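Local coordinates for protein vestitone reductase (Medicago sativa, PDB 2P4H) that catalyses the NADPH-dependent, stereospecific reduction of (3R)-vestitone to DMI, the penultimate step in the biosynthesis of the phytoalexin medicarpin, at residues D66-A71 / L105-A110; V117-Y122 / N240-G245; G192-V195 / L199-S202; A265-Y270 / D311-C316. All coordinates share one frame; numbering follows the deposited sequence.

Contact 1. Residues D66-A71 / L105-A110; sequences DSFAAA and LGILKA
F68 turns its ring toward helix 95-111 with CG anti to its own carbonyl carbon (chi1 -74°). I107 sets CG1 anti to its backbone N (chi1 -173°) and keeps chi2 extended, which carries CD1 along one side of the ring. The two side chains cross at about a right angle. I107 lies over a face of the phenyl ring. Its CB sits 3.8 Å from the centroid of the F68 ring, only 6° off the ring normal, and makes a CH-pi contact. From there the branch runs out over CD1 of the ring, where F68 CD1 and I107 CD1 are 3.7 Å apart. The backbone of I107 lies against the other flank of the same face, with F68 CD2 3.8 Å from I107 CA. G106 comes in obliquely, its C 4.1 Å from F68 CD2. At the base of the aromatic side chain the methyl of A110, one turn after G106, meets the CB of F68 at 3.9 Å.

This is apolar packing within the Rossmann-type domain. The short segment 66-71 and helix 95-111 come together beside the parallel sheet. I107 also touches C5 and T7 of strand 3-7 and I78 and H80 of strand 77-80, which joins the contact to the sheet. A60 touches the side chain of F68 as well. F68 is buried, its side chain about 9 Å from G8 of the predicted NADP(+) site.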
loop_
_atom_site.group_PDB
_atom_site.type_symbol
_atom_site.label_atom_id
_atom_site.label_comp_id
_atom_site.label_asym_id
_atom_site.label_seq_id
_atom_site.Cartn_x
_atom_site.Cartn_y
_atom_site.Cartn_z
ATOM N N ASP A 66 12.015 18.624 10.438
ATOM C CA ASP A 66 13.045 18.458 11.454
ATOM C C ASP A 66 12.762 17.336 12.447
ATOM O O ASP A 66 13.691 16.745 12.994
ATOM C CB ASP A 66 13.254 19.762 12.224
ATOM C CG ASP A 66 14.376 19.656 13.236
ATOM O OD1 ASP A 66 15.547 19.527 12.817
ATOM O OD2 ASP A 66 14.085 19.687 14.449
ATOM N N SER A 67 11.488 17.037 12.686
ATOM C CA SER A 67 11.137 15.980 13.629
ATOM C C SER A 67 11.542 14.597 13.112
ATOM O O SER A 67 11.484 13.615 13.852
ATOM C CB SER A 67 9.635 16.000 13.931
ATOM O OG SER A 67 8.879 15.447 12.866
ATOM N N PHE A 68 11.946 14.529 11.844
ATOM C CA PHE A 68 12.373 13.270 11.229
ATOM C C PHE A 68 13.892 13.145 11.128
ATOM O O PHE A 68 14.403 12.092 10.751
ATOM C CB PHE A 68 11.797 13.141 9.814
ATOM C CG PHE A 68 10.334 12.818 9.779
ATOM C CD1 PHE A 68 9.888 11.525 10.044
ATOM C CD2 PHE A 68 9.401 13.805 9.485
ATOM C CE1 PHE A 68 8.529 11.222 10.017
ATOM C CE2 PHE A 68 8.039 13.513 9.456
ATOM C CZ PHE A 68 7.604 12.219 9.723
ATOM N N ALA A 69 14.610 14.216 11.455
ATOM C CA ALA A 69 16.068 14.217 11.356
ATOM C C ALA A 69 16.752 13.014 11.998
ATOM O O ALA A 69 17.568 12.349 11.363
ATOM C CB ALA A 69 16.629 15.512 11.940
ATOM N N ALA A 70 16.421 12.729 13.252
ATOM C CA ALA A 70 17.033 11.603 13.943
ATOM C C ALA A 70 16.614 10.258 13.349
ATOM O O ALA A 70 17.429 9.343 13.225
ATOM C CB ALA A 70 16.680 11.650 15.427
ATOM N N ALA A 71 15.343 10.147 12.975
ATOM C CA ALA A 71 14.820 8.906 12.418
ATOM C C ALA A 71 15.434 8.490 11.083
ATOM O O ALA A 71 15.494 7.298 10.780
ATOM C CB ALA A 71 13.303 9.001 12.280
ATOM N N LEU A 105 5.083 15.334 2.166
ATOM C CA LEU A 105 6.412 15.919 2.016
ATOM C C LEU A 105 7.299 16.062 3.245
ATOM O O LEU A 105 8.506 16.224 3.099
ATOM C CB LEU A 105 6.298 17.297 1.358
ATOM C CG LEU A 105 5.665 17.366 -0.032
ATOM C CD1 LEU A 105 5.670 18.809 -0.510
ATOM C CD2 LEU A 105 6.429 16.483 -1.002
ATOM N N GLY A 106 6.716 16.007 4.438
ATOM C CA GLY A 106 7.499 16.172 5.655
ATOM C C GLY A 106 8.820 15.427 5.711
ATOM O O GLY A 106 9.900 16.029 5.779
ATOM N N ILE A 107 8.748 14.105 5.682
ATOM C CA ILE A 107 9.956 13.305 5.753
ATOM C C ILE A 107 10.791 13.400 4.470
ATOM O O ILE A 107 12.005 13.198 4.496
ATOM C CB ILE A 107 9.613 11.835 6.107
ATOM C CG1 ILE A 107 10.901 11.044 6.345
ATOM C CG2 ILE A 107 8.734 11.217 5.021
ATOM C CD1 ILE A 107 10.670 9.670 6.939
ATOM N N LEU A 108 10.155 13.726 3.346
ATOM C CA LEU A 108 10.897 13.874 2.098
ATOM C C LEU A 108 11.767 15.139 2.181
ATOM O O LEU A 108 12.914 15.150 1.728
ATOM C CB LEU A 108 9.933 13.964 0.907
ATOM C CG LEU A 108 10.551 14.110 -0.488
ATOM C CD1 LEU A 108 11.478 12.939 -0.795
ATOM C CD2 LEU A 108 9.433 14.185 -1.518
ATOM N N LYS A 109 11.224 16.203 2.765
ATOM C CA LYS A 109 11.984 17.441 2.920
ATOM C C LYS A 109 13.183 17.182 3.830
ATOM O O LYS A 109 14.272 17.714 3.610
ATOM C CB LYS A 109 11.101 18.538 3.521
ATOM C CG LYS A 109 10.056 19.090 2.564
ATOM C CD LYS A 109 9.112 20.043 3.278
ATOM C CE LYS A 109 8.080 20.622 2.327
ATOM N NZ LYS A 109 7.111 21.502 3.043
ATOM N N ALA A 110 12.981 16.352 4.847
ATOM C CA ALA A 110 14.055 16.022 5.781
ATOM C C ALA A 110 15.185 15.281 5.070
ATOM O O ALA A 110 16.345 15.355 5.480
ATOM C CB ALA A 110 13.510 15.165 6.919
#

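Contact 2. Residues V117-Y122 / N240-G245; sequences VKRFIY and NSVPGG
R119 reaches from strand 119-125 to the loop 240-245. Its CB points toward that loop, and CG is anti to the backbone N (chi1 -168°). The chain then bends at chi2 and chi3, which brings the guanidinium round to the loop carbonyls. R119 NE bonds to L237 O, near the end of helix 227-239. R119 CZ lies 3.4 Å from V242 O, because both terminal nitrogens grip that one oxygen.

The link runs from the start of inner strand 119-125, past strand 182-187, to the loop that leads into the outermost strand 245-248. The bond from R119 NH1 to V242 O is 3.1 Å long and runs nearly along the C=O axis. R119 NH2 meets V242 O at 2.9 Å with an N-H...O angle of 153°, tilted 27° from the carbonyl plane. The oxygen itself lies in the guanidinium plane.

R119 NH2 also makes a weak bond to N240 O at 2.9 Å. S241 is the centre of an inverse gamma turn, consistent with both carbonyls facing R119 NH2. V242 CG2 packs 3.7 Å from R119 NH2. G244 CA lies 3.6 Å from R119 NH1. R119 NH1 has a second partner in D181, with which it forms a salt bridge.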
loop_
_atom_site.group_PDB
_atom_site.type_symbol
_atom_site.label_atom_id
_atom_site.label_comp_id
_atom_site.label_asym_id
_atom_site.label_seq_id
_atom_site.Cartn_x
_atom_site.Cartn_y
_atom_site.Cartn_z
ATOM N N VAL A 117 20.822 8.238 2.216
ATOM C CA VAL A 117 19.623 7.694 1.578
ATOM C C VAL A 117 19.790 7.541 0.066
ATOM O O VAL A 117 20.047 8.519 -0.640
ATOM C CB VAL A 117 18.384 8.572 1.864
ATOM C CG1 VAL A 117 17.187 8.055 1.077
ATOM C CG2 VAL A 117 18.069 8.560 3.355
ATOM N N LYS A 118 19.642 6.314 -0.427
ATOM C CA LYS A 118 19.779 6.055 -1.856
ATOM C C LYS A 118 18.433 5.976 -2.573
ATOM O O LYS A 118 18.365 6.135 -3.790
ATOM C CB LYS A 118 20.595 4.779 -2.103
ATOM C CG LYS A 118 20.051 3.507 -1.483
ATOM C CD LYS A 118 20.996 2.345 -1.774
ATOM C CE LYS A 118 20.480 1.031 -1.215
ATOM N NZ LYS A 118 21.413 -0.087 -1.525
ATOM N N ARG A 119 17.366 5.725 -1.824
ATOM C CA ARG A 119 16.038 5.679 -2.422
ATOM C C ARG A 119 14.954 6.028 -1.410
ATOM O O ARG A 119 14.991 5.584 -0.260
ATOM C CB ARG A 119 15.732 4.297 -3.011
ATOM C CG ARG A 119 14.484 4.292 -3.899
ATOM C CD ARG A 119 14.795 4.691 -5.338
ATOM N NE ARG A 119 15.145 3.516 -6.133
ATOM C CZ ARG A 119 15.298 3.505 -7.455
ATOM N NH1 ARG A 119 15.146 4.614 -8.165
ATOM N NH2 ARG A 119 15.573 2.365 -8.070
ATOM N N PHE A 120 14.002 6.841 -1.858
ATOM C CA PHE A 120 12.852 7.251 -1.058
ATOM C C PHE A 120 11.665 6.619 -1.773
ATOM O O PHE A 120 11.410 6.920 -2.940
ATOM C CB PHE A 120 12.721 8.781 -1.055
ATOM C CG PHE A 120 11.570 9.299 -0.234
ATOM C CD1 PHE A 120 10.266 9.237 -0.717
ATOM C CD2 PHE A 120 11.792 9.849 1.028
ATOM C CE1 PHE A 120 9.201 9.718 0.043
ATOM C CE2 PHE A 120 10.735 10.331 1.794
ATOM C CZ PHE A 120 9.436 10.266 1.303
ATOM N N ILE A 121 10.959 5.727 -1.086
ATOM C CA ILE A 121 9.822 5.052 -1.697
ATOM C C ILE A 121 8.525 5.474 -1.029
ATOM O O ILE A 121 8.326 5.283 0.176
ATOM C CB ILE A 121 9.980 3.520 -1.620
ATOM C CG1 ILE A 121 11.313 3.118 -2.255
ATOM C CG2 ILE A 121 8.835 2.839 -2.356
ATOM C CD1 ILE A 121 11.552 1.617 -2.329
ATOM N N TYR A 122 7.646 6.058 -1.834
ATOM C CA TYR A 122 6.360 6.548 -1.363
ATOM C C TYR A 122 5.231 5.610 -1.749
ATOM O O TYR A 122 5.114 5.205 -2.906
ATOM C CB TYR A 122 6.079 7.930 -1.953
ATOM C CG TYR A 122 4.801 8.544 -1.442
ATOM C CD1 TYR A 122 4.712 8.995 -0.125
ATOM C CD2 TYR A 122 3.669 8.642 -2.253
ATOM C CE1 TYR A 122 3.532 9.526 0.378
ATOM C CE2 TYR A 122 2.475 9.175 -1.753
ATOM C CZ TYR A 122 2.422 9.612 -0.435
ATOM O OH TYR A 122 1.255 10.127 0.086
ATOM N N ASN A 240 18.058 -2.131 -6.325
ATOM C CA ASN A 240 18.333 -2.071 -7.758
ATOM C C ASN A 240 18.095 -0.670 -8.304
ATOM O O ASN A 240 16.986 -0.136 -8.229
ATOM C CB ASN A 240 17.464 -3.096 -8.485
ATOM C CG ASN A 240 17.793 -4.521 -8.079
ATOM O OD1 ASN A 240 18.688 -5.150 -8.647
ATOM N ND2 ASN A 240 17.086 -5.030 -7.078
ATOM N N SER A 241 19.151 -0.092 -8.867
ATOM C CA SER A 241 19.121 1.264 -9.402
ATOM C C SER A 241 18.341 1.490 -10.693
ATOM O O SER A 241 18.821 2.169 -11.606
ATOM C CB SER A 241 20.555 1.771 -9.581
ATOM O OG SER A 241 21.280 0.934 -10.462
ATOM N N VAL A 242 17.140 0.926 -10.776
ATOM C CA VAL A 242 16.303 1.125 -11.955
ATOM C C VAL A 242 15.778 2.561 -11.873
ATOM O O VAL A 242 15.862 3.195 -10.821
ATOM C CB VAL A 242 15.133 0.110 -11.996
ATOM C CG1 VAL A 242 15.686 -1.302 -12.122
ATOM C CG2 VAL A 242 14.282 0.231 -10.742
ATOM N N PRO A 243 15.232 3.096 -12.973
ATOM C CA PRO A 243 14.723 4.473 -12.962
ATOM C C PRO A 243 13.732 4.817 -11.860
ATOM O O PRO A 243 12.880 4.004 -11.493
ATOM C CB PRO A 243 14.093 4.621 -14.346
ATOM C CG PRO A 243 14.924 3.708 -15.191
ATOM C CD PRO A 243 15.079 2.494 -14.309
ATOM N N GLY A 244 13.852 6.033 -11.334
ATOM C CA GLY A 244 12.921 6.479 -10.318
ATOM C C GLY A 244 11.635 6.830 -11.047
ATOM O O GLY A 244 11.600 6.826 -12.279
ATOM N N GLY A 245 10.581 7.127 -10.298
ATOM C CA GLY A 245 9.310 7.464 -10.911
ATOM C C GLY A 245 8.184 6.595 -10.382
ATOM O O GLY A 245 8.322 5.969 -9.324
#

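Contact 3. Residues G192-V195 / L199-S202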
loop_
_atom_site.group_PDB
_atom_site.type_symbol
_atom_site.label_atom_id
_atom_site.label_comp_id
_atom_site.label_asym_id
_atom_site.label_seq_id
_atom_site.Cartn_x
_atom_site.Cartn_y
_atom_site.Cartn_z
ATOM N N GLY A 192 -3.180 -10.305 2.315
ATOM C CA GLY A 192 -2.279 -11.363 2.749
ATOM C C GLY A 192 -2.367 -11.538 4.249
ATOM O O GLY A 192 -3.392 -11.220 4.852
ATOM N N ARG A 193 -1.314 -12.076 4.858
ATOM C CA ARG A 193 -1.308 -12.216 6.308
ATOM C C ARG A 193 -1.021 -10.819 6.847
ATOM O O ARG A 193 -0.611 -9.932 6.099
ATOM C CB ARG A 193 -0.200 -13.162 6.779
ATOM C CG ARG A 193 -0.359 -14.615 6.374
ATOM C CD ARG A 193 0.691 -15.465 7.084
ATOM N NE ARG A 193 0.560 -15.361 8.535
ATOM C CZ ARG A 193 -0.298 -16.067 9.267
ATOM N NH1 ARG A 193 -1.107 -16.948 8.694
ATOM N NH2 ARG A 193 -0.363 -15.871 10.577
ATOM N N PHE A 194 -1.241 -10.621 8.140
ATOM C CA PHE A 194 -0.980 -9.332 8.765
ATOM C C PHE A 194 -0.624 -9.520 10.231
ATOM O O PHE A 194 -1.008 -10.517 10.847
ATOM C CB PHE A 194 -2.199 -8.407 8.617
ATOM C CG PHE A 194 -3.492 -8.996 9.124
ATOM C CD1 PHE A 194 -3.915 -8.773 10.435
ATOM C CD2 PHE A 194 -4.301 -9.754 8.280
ATOM C CE1 PHE A 194 -5.127 -9.296 10.891
ATOM C CE2 PHE A 194 -5.510 -10.281 8.725
ATOM C CZ PHE A 194 -5.928 -10.052 10.034
ATOM N N VAL A 195 0.129 -8.574 10.782
ATOM C CA VAL A 195 0.519 -8.649 12.186
ATOM C C VAL A 195 -0.073 -7.513 13.012
ATOM O O VAL A 195 0.054 -7.506 14.238
ATOM C CB VAL A 195 2.062 -8.642 12.361
ATOM C CG1 VAL A 195 2.664 -9.894 11.736
ATOM C CG2 VAL A 195 2.664 -7.386 11.741
ATOM N N LEU A 199 -8.234 -5.820 11.826
ATOM C CA LEU A 199 -8.418 -6.382 10.489
ATOM C C LEU A 199 -8.280 -5.267 9.454
ATOM O O LEU A 199 -9.048 -4.304 9.470
ATOM C CB LEU A 199 -9.811 -7.009 10.374
ATOM C CG LEU A 199 -10.196 -7.569 9.000
ATOM C CD1 LEU A 199 -9.290 -8.742 8.652
ATOM C CD2 LEU A 199 -11.649 -8.006 9.014
ATOM N N PRO A 200 -7.295 -5.372 8.541
ATOM C CA PRO A 200 -7.141 -4.318 7.533
ATOM C C PRO A 200 -8.383 -4.187 6.656
ATOM O O PRO A 200 -8.967 -5.183 6.231
ATOM C CB PRO A 200 -5.919 -4.771 6.732
ATOM C CG PRO A 200 -5.126 -5.563 7.731
ATOM C CD PRO A 200 -6.199 -6.353 8.451
ATOM N N ASP A 201 -8.773 -2.948 6.381
ATOM C CA ASP A 201 -9.939 -2.667 5.561
ATOM C C ASP A 201 -9.853 -3.340 4.190
ATOM O O ASP A 201 -10.841 -3.879 3.698
ATOM C CB ASP A 201 -10.084 -1.152 5.388
ATOM C CG ASP A 201 -11.288 -0.773 4.558
ATOM O OD1 ASP A 201 -12.423 -1.025 5.010
ATOM O OD2 ASP A 201 -11.097 -0.222 3.453
ATOM N N SER A 202 -8.674 -3.313 3.576
ATOM C CA SER A 202 -8.504 -3.916 2.260
ATOM C C SER A 202 -8.778 -5.417 2.287
ATOM O O SER A 202 -9.324 -5.973 1.331
ATOM C CB SER A 202 -7.095 -3.643 1.728
ATOM O OG SER A 202 -6.107 -4.122 2.620
#
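F194 and P200 face each other across a short loop of the chain, their CA atoms 8.0 Å apart. Segment 192-195 is a loop, extended at R193 and F194, that follows strand 189-191. Segment 199-202 starts as loop, and P200 takes the N-cap position before helix 201-206.

The contact is carried by one aromatic ring. F194 has CG between its backbone N and carbonyl carbon (chi1 54°), and the ring is turned toward P200. The CD of P200 stands over the middle of one ring face. It is 3.7 Å from the centroid of the F194 ring and 4° off the normal, a CH-pi contact. P200 CG lies nearer the root of the ring, 4.0 Å from F194 CG. L199 joins from the far end. Its CB points away, but with CG anti to the backbone N and chi2 at 65° the chain folds back. L199 CD1 then comes obliquely to F194 CZ at 3.9 Å. G192 O lies at the edge of the F194 ring, in its plane.

Cutting F194 back to an alanine is likely to leave the CD of P200 and the CD1 methyl of L199 without the ring they pack on, and to open a gap between the segments.

Other residues close round the same ring: C315 and K319 of helix 305-319, and Y321 after it. F12, in the predicted NADP(+)-binding segment, touches both F194 and P200. The arrangement is thus a proline-on-aromatic CH-pi contact in the loop leading into helix 201-206, packed beside the helix that follows the glycine-rich turn that probably binds NADP(+), as in Rossmann-type reductases.

Contact 4. Residues A265-Y270 / D311-C316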
loop_
_atom_site.group_PDB
_atom_site.type_symbol
_atom_site.label_atom_id
_atom_site.label_comp_id
_atom_site.label_asym_id
_atom_site.label_seq_id
_atom_site.Cartn_x
_atom_site.Cartn_y
_atom_site.Cartn_z
ATOM N N ALA A 265 -14.292 -23.460 -4.597
ATOM C CA ALA A 265 -13.569 -24.710 -4.772
ATOM C C ALA A 265 -12.564 -24.979 -3.656
ATOM O O ALA A 265 -12.444 -26.107 -3.176
ATOM C CB ALA A 265 -12.858 -24.712 -6.125
ATOM N N LYS A 266 -11.855 -23.942 -3.224
ATOM C CA LYS A 266 -10.842 -24.110 -2.189
ATOM C C LYS A 266 -11.353 -24.090 -0.750
ATOM O O LYS A 266 -10.725 -24.677 0.130
ATOM C CB LYS A 266 -9.746 -23.052 -2.358
ATOM C CG LYS A 266 -9.072 -23.060 -3.727
ATOM C CD LYS A 266 -8.511 -24.431 -4.080
ATOM C CE LYS A 266 -7.891 -24.429 -5.472
ATOM N NZ LYS A 266 -7.426 -25.786 -5.885
ATOM N N TYR A 267 -12.480 -23.427 -0.511
ATOM C CA TYR A 267 -13.034 -23.334 0.840
ATOM C C TYR A 267 -14.511 -23.713 0.870
ATOM O O TYR A 267 -15.374 -22.874 1.118
ATOM C CB TYR A 267 -12.849 -21.910 1.379
ATOM C CG TYR A 267 -11.428 -21.415 1.264
ATOM C CD1 TYR A 267 -10.458 -21.786 2.195
ATOM C CD2 TYR A 267 -11.036 -20.631 0.180
ATOM C CE1 TYR A 267 -9.129 -21.389 2.044
ATOM C CE2 TYR A 267 -9.717 -20.235 0.017
ATOM C CZ TYR A 267 -8.768 -20.617 0.949
ATOM O OH TYR A 267 -7.455 -20.248 0.772
ATOM N N PRO A 268 -14.816 -24.996 0.628
ATOM C CA PRO A 268 -16.200 -25.479 0.630
ATOM C C PRO A 268 -16.901 -25.311 1.979
ATOM O O PRO A 268 -18.127 -25.390 2.060
ATOM C CB PRO A 268 -16.051 -26.945 0.224
ATOM C CG PRO A 268 -14.715 -27.310 0.776
ATOM C CD PRO A 268 -13.875 -26.107 0.408
ATOM N N GLU A 269 -16.124 -25.064 3.028
ATOM C CA GLU A 269 -16.679 -24.891 4.370
ATOM C C GLU A 269 -17.467 -23.592 4.533
ATOM O O GLU A 269 -18.221 -23.437 5.493
ATOM C CB GLU A 269 -15.565 -24.933 5.420
ATOM C CG GLU A 269 -14.465 -23.900 5.205
ATOM C CD GLU A 269 -13.282 -24.451 4.425
ATOM O OE1 GLU A 269 -13.497 -25.227 3.475
ATOM O OE2 GLU A 269 -12.132 -24.100 4.763
ATOM N N TYR A 270 -17.292 -22.658 3.604
ATOM C CA TYR A 270 -18.000 -21.384 3.681
ATOM C C TYR A 270 -19.159 -21.296 2.699
ATOM O O TYR A 270 -19.112 -21.870 1.612
ATOM C CB TYR A 270 -17.045 -20.217 3.401
ATOM C CG TYR A 270 -15.879 -20.127 4.354
ATOM C CD1 TYR A 270 -16.085 -20.061 5.732
ATOM C CD2 TYR A 270 -14.568 -20.115 3.880
ATOM C CE1 TYR A 270 -15.013 -19.987 6.614
ATOM C CE2 TYR A 270 -13.488 -20.042 4.754
ATOM C CZ TYR A 270 -13.718 -19.981 6.120
ATOM O OH TYR A 270 -12.655 -19.929 6.991
ATOM N N ASP A 311 -3.427 -16.857 2.480
ATOM C CA ASP A 311 -2.712 -16.223 3.580
ATOM C C ASP A 311 -3.650 -15.324 4.378
ATOM O O ASP A 311 -3.614 -15.317 5.607
ATOM C CB ASP A 311 -1.509 -15.421 3.066
ATOM C CG ASP A 311 -0.341 -16.312 2.679
ATOM O OD1 ASP A 311 -0.279 -17.452 3.184
ATOM O OD2 ASP A 311 0.527 -15.877 1.891
ATOM N N ALA A 312 -4.500 -14.579 3.683
ATOM C CA ALA A 312 -5.444 -13.702 4.359
ATOM C C ALA A 312 -6.465 -14.515 5.159
ATOM O O ALA A 312 -6.749 -14.209 6.317
ATOM C CB ALA A 312 -6.159 -12.817 3.338
ATOM N N ILE A 313 -7.012 -15.556 4.542
ATOM C CA ILE A 313 -8.008 -16.385 5.206
ATOM C C ILE A 313 -7.458 -17.114 6.430
ATOM O O ILE A 313 -8.090 -17.100 7.491
ATOM C CB ILE A 313 -8.636 -17.371 4.196
ATOM C CG1 ILE A 313 -9.573 -16.593 3.264
ATOM C CG2 ILE A 313 -9.386 -18.482 4.921
ATOM C CD1 ILE A 313 -10.056 -17.376 2.061
ATOM N N GLN A 314 -6.284 -17.729 6.307
ATOM C CA GLN A 314 -5.702 -18.433 7.449
ATOM C C GLN A 314 -5.393 -17.457 8.584
ATOM O O GLN A 314 -5.595 -17.777 9.761
ATOM C CB GLN A 314 -4.419 -19.172 7.050
ATOM C CG GLN A 314 -4.597 -20.263 5.997
ATOM C CD GLN A 314 -5.780 -21.176 6.271
ATOM O OE1 GLN A 314 -6.077 -21.508 7.422
ATOM N NE2 GLN A 314 -6.453 -21.603 5.210
ATOM N N CYS A 315 -4.910 -16.266 8.242
ATOM C CA CYS A 315 -4.583 -15.275 9.260
ATOM C C CYS A 315 -5.862 -14.836 9.968
ATOM O O CYS A 315 -5.899 -14.727 11.196
ATOM C CB CYS A 315 -3.877 -14.069 8.630
ATOM S SG CYS A 315 -3.165 -12.920 9.833
ATOM N N CYS A 316 -6.918 -14.597 9.197
ATOM C CA CYS A 316 -8.190 -14.195 9.783
ATOM C C CYS A 316 -8.738 -15.273 10.715
ATOM O O CYS A 316 -9.283 -14.965 11.775
ATOM C CB CYS A 316 -9.210 -13.891 8.684
ATOM S SG CYS A 316 -8.965 -12.287 7.895
#
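I313 and Y267 make the main apolar contact, each side chain extending toward the other's segment. The I313 CD1 methyl lies over one face of the Y267 ring, displaced toward its rim. It is 3.8 Å from the centroid of the Y267 ring and 21° off the normal, a CH-pi contact. The nearest ring atom is Y267 CE2, 3.5 Å from I313 CD1. I313 places CG1 anti to its carbonyl carbon (chi1 -73°) and CG2 anti to its backbone N. CD1 goes to the Y267 face, while I313 CG2 touches both Y267 CE1 and Y270 OH, each at 4.1 Å. Y270 runs alongside I313, antiparallel to it.

Polar groups lie round this packing. Q314 bends at chi2 and brings NE2 to the edge of the Y267 ring, 4.2 Å from Y267 CE1. Both Y267 OH and Q314 NE2 are hydrogen-bonded to D310 OD1, and one carboxylate oxygen thus fixes the ends of both side chains. Q314 OE1 is hydrogen-bonded to K317 NZ.

A leucine in place of Y267 would probably leave D310 without its hydroxyl partner and strip the flat face from the I313 methyl.

In the backbone, a type I beta turn from Y267 to Y270 follows the end of helix 256-266. It is closed by a hydrogen bond from Y270 N to Y267 O at 3.1 Å. The CB atoms of both tyrosines point toward helix 305-319. The contact is plain packing of a beta turn at a helix end against a C-terminal helix.

Contact 1 closes first, joining segment 66-71 to helix 95-111 and closing a loop that contains strand 77-80. Contact 2 opens just after it, on the strand that follows this helix. The two touch where F120 packs on I107 and L108. Contact 2 closes only at 240-245 and so spans 117 residues, bringing the edge loop back to strand 119-125. Contact 3, between 192-195 and 199-202, is a short local closure lying within that span. Contact 4 comes last, tying the end of helix 256-266 to helix 305-319. Contacts 3 and 4 touch through this last helix, for instance L199 CD1 against C316 SG. No pair crosses along the chain.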